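Local atomic coordinates of endo-beta-1,2-glucanase (Talaromyces funiculosus, PDB entry 6IMV), a protein that hydrolyses beta-1,2-glucans at internal linkages, as an endo-acting member of a glycoside hydrolase family first defined with this fungal enzyme. Residues K308-I320 with Y461-S473. Numbering follows the deposited sequence. Where two conformers were deposited one is given.
Sequences KVLEMPYYDIDII and YNTFVERIEAEYS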
loop_
_atom_site.group_PDB
_atom_site.type_symbol
_atom_site.label_atom_id
_atom_site.label_comp_id
_atom_site.label_asym_id
_atom_site.label_seq_id
_atom_site.Cartn_x
_atom_site.Cartn_y
_atom_site.Cartn_z
ATOM N N LYS A 308 1.627 0.190 -7.071
ATOM C CA LYS A 308 2.569 1.081 -7.760
ATOM C C LYS A 308 1.868 2.334 -8.299
ATOM O O LYS A 308 2.487 3.387 -8.373
ATOM C CB LYS A 308 3.302 0.352 -8.889
ATOM C CG LYS A 308 2.449 -0.009 -10.098
ATOM C CD LYS A 308 3.113 -0.997 -11.029
ATOM C CE LYS A 308 2.355 -1.183 -12.325
ATOM N NZ LYS A 308 3.101 -2.033 -13.282
ATOM N N VAL A 309 0.585 2.223 -8.669
ATOM C CA VAL A 309 -0.124 3.325 -9.334
ATOM C C VAL A 309 -0.397 4.460 -8.333
ATOM O O VAL A 309 -0.663 5.578 -8.757
ATOM C CB VAL A 309 -1.419 2.855 -10.024
ATOM C CG1 VAL A 309 -1.160 1.679 -10.945
ATOM C CG2 VAL A 309 -2.525 2.539 -9.028
ATOM N N LEU A 310 -0.304 4.167 -7.027
ATOM C CA LEU A 310 -0.426 5.179 -5.965
ATOM C C LEU A 310 0.809 6.087 -5.923
ATOM O O LEU A 310 0.745 7.173 -5.344
ATOM C CB LEU A 310 -0.580 4.510 -4.594
ATOM C CG LEU A 310 -1.890 3.780 -4.305
ATOM C CD1 LEU A 310 -1.740 2.927 -3.054
ATOM C CD2 LEU A 310 -3.047 4.755 -4.142
ATOM N N GLU A 311 1.941 5.614 -6.453
ATOM C CA GLU A 311 3.241 6.238 -6.164
ATOM C C GLU A 311 3.896 6.842 -7.417
ATOM O O GLU A 311 4.737 7.692 -7.285
ATOM C CB GLU A 311 4.172 5.217 -5.510
ATOM C CG GLU A 311 3.590 4.615 -4.239
ATOM C CD GLU A 311 4.618 4.130 -3.235
ATOM O OE1 GLU A 311 5.719 4.758 -3.132
ATOM O OE2 GLU A 311 4.335 3.123 -2.575
ATOM N N MET A 312 3.534 6.395 -8.619
ATOM C CA MET A 312 4.099 6.953 -9.854
ATOM C C MET A 312 2.975 7.151 -10.858
ATOM O O MET A 312 1.963 6.459 -10.790
ATOM C CB MET A 312 5.176 6.035 -10.438
ATOM C CG MET A 312 6.354 5.851 -9.499
ATOM S SD MET A 312 7.678 4.892 -10.228
ATOM C CE MET A 312 8.485 6.124 -11.257
ATOM N N PRO A 313 3.100 8.126 -11.785
ATOM C CA PRO A 313 1.990 8.510 -12.663
ATOM C C PRO A 313 1.738 7.553 -13.843
ATOM O O PRO A 313 1.700 7.978 -14.996
ATOM C CB PRO A 313 2.427 9.906 -13.141
ATOM C CG PRO A 313 3.929 9.830 -13.171
ATOM C CD PRO A 313 4.292 8.971 -11.976
ATOM N N TYR A 314 1.499 6.279 -13.526
ATOM C CA TYR A 314 1.113 5.266 -14.486
ATOM C C TYR A 314 -0.142 5.686 -15.267
ATOM O O TYR A 314 -0.248 5.395 -16.449
ATOM C CB TYR A 314 0.863 3.934 -13.766
ATOM C CG TYR A 314 2.124 3.190 -13.414
ATOM C CD1 TYR A 314 2.685 2.299 -14.315
ATOM C CD2 TYR A 314 2.765 3.380 -12.197
ATOM C CE1 TYR A 314 3.846 1.612 -14.015
ATOM C CE2 TYR A 314 3.934 2.701 -11.886
ATOM C CZ TYR A 314 4.479 1.816 -12.802
ATOM O OH TYR A 314 5.634 1.132 -12.532
ATOM N N TYR A 315 -1.092 6.360 -14.605
ATOM C CA TYR A 315 -2.393 6.652 -15.222
ATOM C C TYR A 315 -2.339 7.906 -16.107
ATOM O O TYR A 315 -3.364 8.254 -16.695
ATOM C CB TYR A 315 -3.490 6.738 -14.159
ATOM C CG TYR A 315 -3.812 5.428 -13.486
ATOM C CD1 TYR A 315 -3.320 4.221 -13.972
ATOM C CD2 TYR A 315 -4.616 5.387 -12.353
ATOM C CE1 TYR A 315 -3.598 3.022 -13.337
ATOM C CE2 TYR A 315 -4.921 4.193 -11.724
ATOM C CZ TYR A 315 -4.414 3.003 -12.220
ATOM O OH TYR A 315 -4.700 1.812 -11.613
ATOM N N ASP A 316 -1.159 8.539 -16.238
ATOM C CA ASP A 316 -0.903 9.539 -17.286
ATOM C C ASP A 316 -0.848 8.866 -18.662
ATOM O O ASP A 316 -0.976 9.536 -19.664
ATOM C CB ASP A 316 0.398 10.317 -17.054
ATOM C CG ASP A 316 0.349 11.321 -15.915
ATOM O OD1 ASP A 316 -0.664 11.354 -15.235
ATOM O OD2 ASP A 316 1.335 12.060 -15.724
ATOM N N ILE A 317 -0.607 7.548 -18.711
ATOM C CA ILE A 317 -0.546 6.795 -19.967
ATOM C C ILE A 317 -1.917 6.137 -20.183
ATOM O O ILE A 317 -2.351 5.325 -19.364
ATOM C CB ILE A 317 0.600 5.760 -19.948
ATOM C CG1 ILE A 317 1.978 6.416 -19.785
ATOM C CG2 ILE A 317 0.560 4.889 -21.193
ATOM C CD1 ILE A 317 2.344 6.778 -18.359
ATOM N N ASP A 318 -2.576 6.481 -21.298
ATOM C CA ASP A 318 -3.973 6.119 -21.517
ATOM C C ASP A 318 -4.121 4.595 -21.648
ATOM O O ASP A 318 -5.059 4.043 -21.108
ATOM C CB ASP A 318 -4.581 6.830 -22.729
ATOM C CG ASP A 318 -6.096 6.685 -22.809
ATOM O OD1 ASP A 318 -6.760 6.872 -21.771
ATOM O OD2 ASP A 318 -6.598 6.353 -23.899
ATOM N N ILE A 319 -3.208 3.917 -22.357
ATOM C CA ILE A 319 -3.330 2.440 -22.507
ATOM C C ILE A 319 -3.265 1.783 -21.120
ATOM O O ILE A 319 -3.958 0.790 -20.857
ATOM C CB ILE A 319 -2.300 1.826 -23.474
ATOM C CG1 ILE A 319 -2.548 0.325 -23.665
ATOM C CG2 ILE A 319 -0.865 2.082 -23.043
ATOM C CD1 ILE A 319 -3.922 -0.011 -24.200
ATOM N N ILE A 320 -2.454 2.356 -20.229
ATOM C CA ILE A 320 -2.296 1.811 -18.881
ATOM C C ILE A 320 -3.565 2.093 -18.076
ATOM O O ILE A 320 -4.093 1.188 -17.424
ATOM C CB ILE A 320 -1.032 2.345 -18.184
ATOM C CG1 ILE A 320 0.224 1.988 -18.984
ATOM C CG2 ILE A 320 -0.969 1.825 -16.754
ATOM C CD1 ILE A 320 1.542 2.421 -18.339
ATOM N N TYR A 461 10.626 12.311 -16.128
ATOM C CA TYR A 461 9.214 12.051 -16.454
ATOM C C TYR A 461 9.066 11.505 -17.884
ATOM O O TYR A 461 8.351 10.518 -18.111
ATOM C CB TYR A 461 8.370 13.314 -16.263
ATOM C CG TYR A 461 6.926 13.123 -16.645
ATOM C CD1 TYR A 461 6.020 12.587 -15.743
ATOM C CD2 TYR A 461 6.475 13.435 -17.918
ATOM C CE1 TYR A 461 4.690 12.390 -16.091
ATOM C CE2 TYR A 461 5.150 13.241 -18.280
ATOM C CZ TYR A 461 4.258 12.712 -17.364
ATOM O OH TYR A 461 2.959 12.505 -17.710
ATOM N N ASN A 462 9.742 12.140 -18.850
ATOM C CA ASN A 462 9.603 11.760 -20.262
ATOM C C ASN A 462 10.094 10.323 -20.461
ATOM O O ASN A 462 9.467 9.567 -21.207
ATOM C CB ASN A 462 10.317 12.728 -21.215
ATOM C CG ASN A 462 9.587 14.047 -21.338
ATOM O OD1 ASN A 462 8.436 14.164 -20.939
ATOM N ND2 ASN A 462 10.249 15.054 -21.879
ATOM N N THR A 463 11.186 9.957 -19.784
ATOM C CA THR A 463 11.741 8.604 -19.869
ATOM C C THR A 463 10.736 7.577 -19.338
ATOM O O THR A 463 10.535 6.521 -19.957
ATOM C CB THR A 463 13.068 8.489 -19.110
ATOM O OG1 THR A 463 13.998 9.374 -19.733
ATOM C CG2 THR A 463 13.633 7.086 -19.122
ATOM N N PHE A 464 10.136 7.884 -18.179
ATOM C CA PHE A 464 9.108 7.042 -17.571
ATOM C C PHE A 464 7.999 6.750 -18.592
ATOM O O PHE A 464 7.683 5.583 -18.887
ATOM C CB PHE A 464 8.546 7.717 -16.318
ATOM C CG PHE A 464 7.382 7.001 -15.683
ATOM C CD1 PHE A 464 7.593 5.950 -14.805
ATOM C CD2 PHE A 464 6.075 7.381 -15.958
ATOM C CE1 PHE A 464 6.528 5.294 -14.209
ATOM C CE2 PHE A 464 5.006 6.724 -15.362
ATOM C CZ PHE A 464 5.235 5.678 -14.492
ATOM N N VAL A 465 7.431 7.821 -19.151
ATOM C CA VAL A 465 6.275 7.715 -20.058
ATOM C C VAL A 465 6.661 6.863 -21.272
ATOM O O VAL A 465 5.960 5.904 -21.615
ATOM C CB VAL A 465 5.725 9.092 -20.474
ATOM C CG1 VAL A 465 4.638 8.959 -21.525
ATOM C CG2 VAL A 465 5.209 9.881 -19.272
ATOM N N GLU A 466 7.786 7.206 -21.907
ATOM C CA GLU A 466 8.241 6.507 -23.124
ATOM C C GLU A 466 8.381 5.006 -22.867
ATOM O O GLU A 466 7.876 4.183 -23.621
ATOM C CB GLU A 466 9.589 7.070 -23.587
ATOM C CG GLU A 466 10.202 6.303 -24.744
ATOM C CD GLU A 466 11.533 6.854 -25.210
ATOM O OE1 GLU A 466 12.479 6.880 -24.404
ATOM O OE2 GLU A 466 11.604 7.271 -26.366
ATOM N N ARG A 467 9.116 4.667 -21.807
ATOM C CA ARG A 467 9.399 3.284 -21.483
ATOM C C ARG A 467 8.100 2.540 -21.149
ATOM O O ARG A 467 7.861 1.451 -21.647
ATOM C CB ARG A 467 10.383 3.218 -20.308
ATOM C CG ARG A 467 10.588 1.826 -19.725
ATOM C CD ARG A 467 11.032 0.785 -20.739
ATOM N NE ARG A 467 12.350 1.067 -21.284
ATOM C CZ ARG A 467 13.021 0.254 -22.084
ATOM N NH1 ARG A 467 14.268 0.542 -22.424
ATOM N NH2 ARG A 467 12.457 -0.856 -22.525
ATOM N N ILE A 468 7.282 3.104 -20.259
ATOM C CA ILE A 468 6.188 2.314 -19.680
ATOM C C ILE A 468 5.038 2.239 -20.701
ATOM O O ILE A 468 4.384 1.215 -20.810
ATOM C CB ILE A 468 5.782 2.841 -18.286
ATOM C CG1 ILE A 468 5.123 1.750 -17.435
ATOM C CG2 ILE A 468 4.897 4.075 -18.388
ATOM C CD1 ILE A 468 5.920 0.460 -17.315
ATOM N N GLU A 469 4.865 3.286 -21.524
ATOM C CA GLU A 469 3.877 3.240 -22.606
ATOM C C GLU A 469 4.304 2.196 -23.642
ATOM O O GLU A 469 3.468 1.420 -24.101
ATOM C CB GLU A 469 3.672 4.605 -23.255
ATOM C CG GLU A 469 2.522 4.621 -24.244
ATOM C CD GLU A 469 2.037 6.010 -24.617
ATOM O OE1 GLU A 469 2.895 6.868 -24.919
ATOM O OE2 GLU A 469 0.799 6.235 -24.597
ATOM N N ALA A 470 5.607 2.136 -23.951
ATOM C CA ALA A 470 6.133 1.142 -24.877
ATOM C C ALA A 470 5.818 -0.270 -24.375
ATOM O O ALA A 470 5.310 -1.098 -25.141
ATOM C CB ALA A 470 7.619 1.337 -25.096
ATOM N N GLU A 471 6.124 -0.542 -23.094
ATOM C CA GLU A 471 6.011 -1.891 -22.570
ATOM C C GLU A 471 4.536 -2.313 -22.591
ATOM O O GLU A 471 4.216 -3.421 -23.035
ATOM C CB GLU A 471 6.633 -2.004 -21.174
ATOM C CG GLU A 471 8.142 -1.846 -21.149
ATOM C CD GLU A 471 8.940 -2.875 -21.942
ATOM O OE1 GLU A 471 8.481 -4.039 -22.066
ATOM O OE2 GLU A 471 10.012 -2.512 -22.453
ATOM N N TYR A 472 3.646 -1.431 -22.120
ATOM C CA TYR A 472 2.226 -1.760 -21.988
ATOM C C TYR A 472 1.562 -1.823 -23.375
ATOM O O TYR A 472 0.785 -2.739 -23.620
ATOM C CB TYR A 472 1.521 -0.804 -21.018
ATOM C CG TYR A 472 1.562 -1.273 -19.584
ATOM C CD1 TYR A 472 0.592 -2.126 -19.090
ATOM C CD2 TYR A 472 2.584 -0.894 -18.727
ATOM C CE1 TYR A 472 0.638 -2.602 -17.793
ATOM C CE2 TYR A 472 2.629 -1.346 -17.415
ATOM C CZ TYR A 472 1.652 -2.204 -16.945
ATOM O OH TYR A 472 1.686 -2.660 -15.658
ATOM N N SER A 473 1.905 -0.900 -24.289
ATOM C CA SER A 473 1.246 -0.863 -25.600
ATOM C C SER A 473 1.659 -2.073 -26.451
ATOM O O SER A 473 0.919 -2.465 -27.346
ATOM C CB SER A 473 1.463 0.450 -26.323
ATOM O OG SER A 473 2.822 0.642 -26.664
HETATM O O HOH W 1 -1.764 5.126 -24.491
#
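The CA atoms of Ile317 and Glu469 lie 6.3 Å apart where the loop 308-320, which carries a short 3-10 turn and the first residues of helix 318-337, runs beside residues 461-473 of helix 461-475; the loop packs on the last helix of the chain, in a helical scaffold consistent with an (alpha/alpha)6 toroid. Phe464 enters at an inverse gamma turn centred on Pro313 and closed by Tyr314 N bonding to Met312 O. A chi1 of 174° carries the Phe464 ring away from its own backbone N, and its CZ points at the centre of the Tyr314 ring. The pair is T-shaped, with centroids 5.3 Å apart and planes at 79°. Lys308 CE lies over the other face of Tyr314, near the rim. Met312 makes a Met-aromatic contact with Phe464, approaching obliquely, its CE 3.6 Å from CE1 of the phenylalanine. Beyond the turn, Ile317 CD1 and Ile320 CD1 both press on Ile468 CG2, and Ile320 CD1 also reaches Tyr472 CD2 at 3.5 Å.

Polar bonds close both ends of this apolar seam. Lys308 NZ, in the ring plane of Tyr472, donates to Tyr472 OH over 2.8 Å; the same ammonium also meets Pro248 O and forms a salt bridge with Glu252, while Gln296 is a second partner of the Tyr472 hydroxyl. A phenylalanine in place of Tyr472 would probably keep the packing against Ile320 but leave Lys308 NZ and Gln296 without their shared hydroxyl. A water accepts from backbone Ile319 N and donates to side-chain Glu469 OE2, tying the start of helix 318-337 to the neighbouring helix. At the other end Tyr461 OH donates to Asp316 OD2 at 2.6 Å, meeting the carboxylate on its anti side, 20° out of plane.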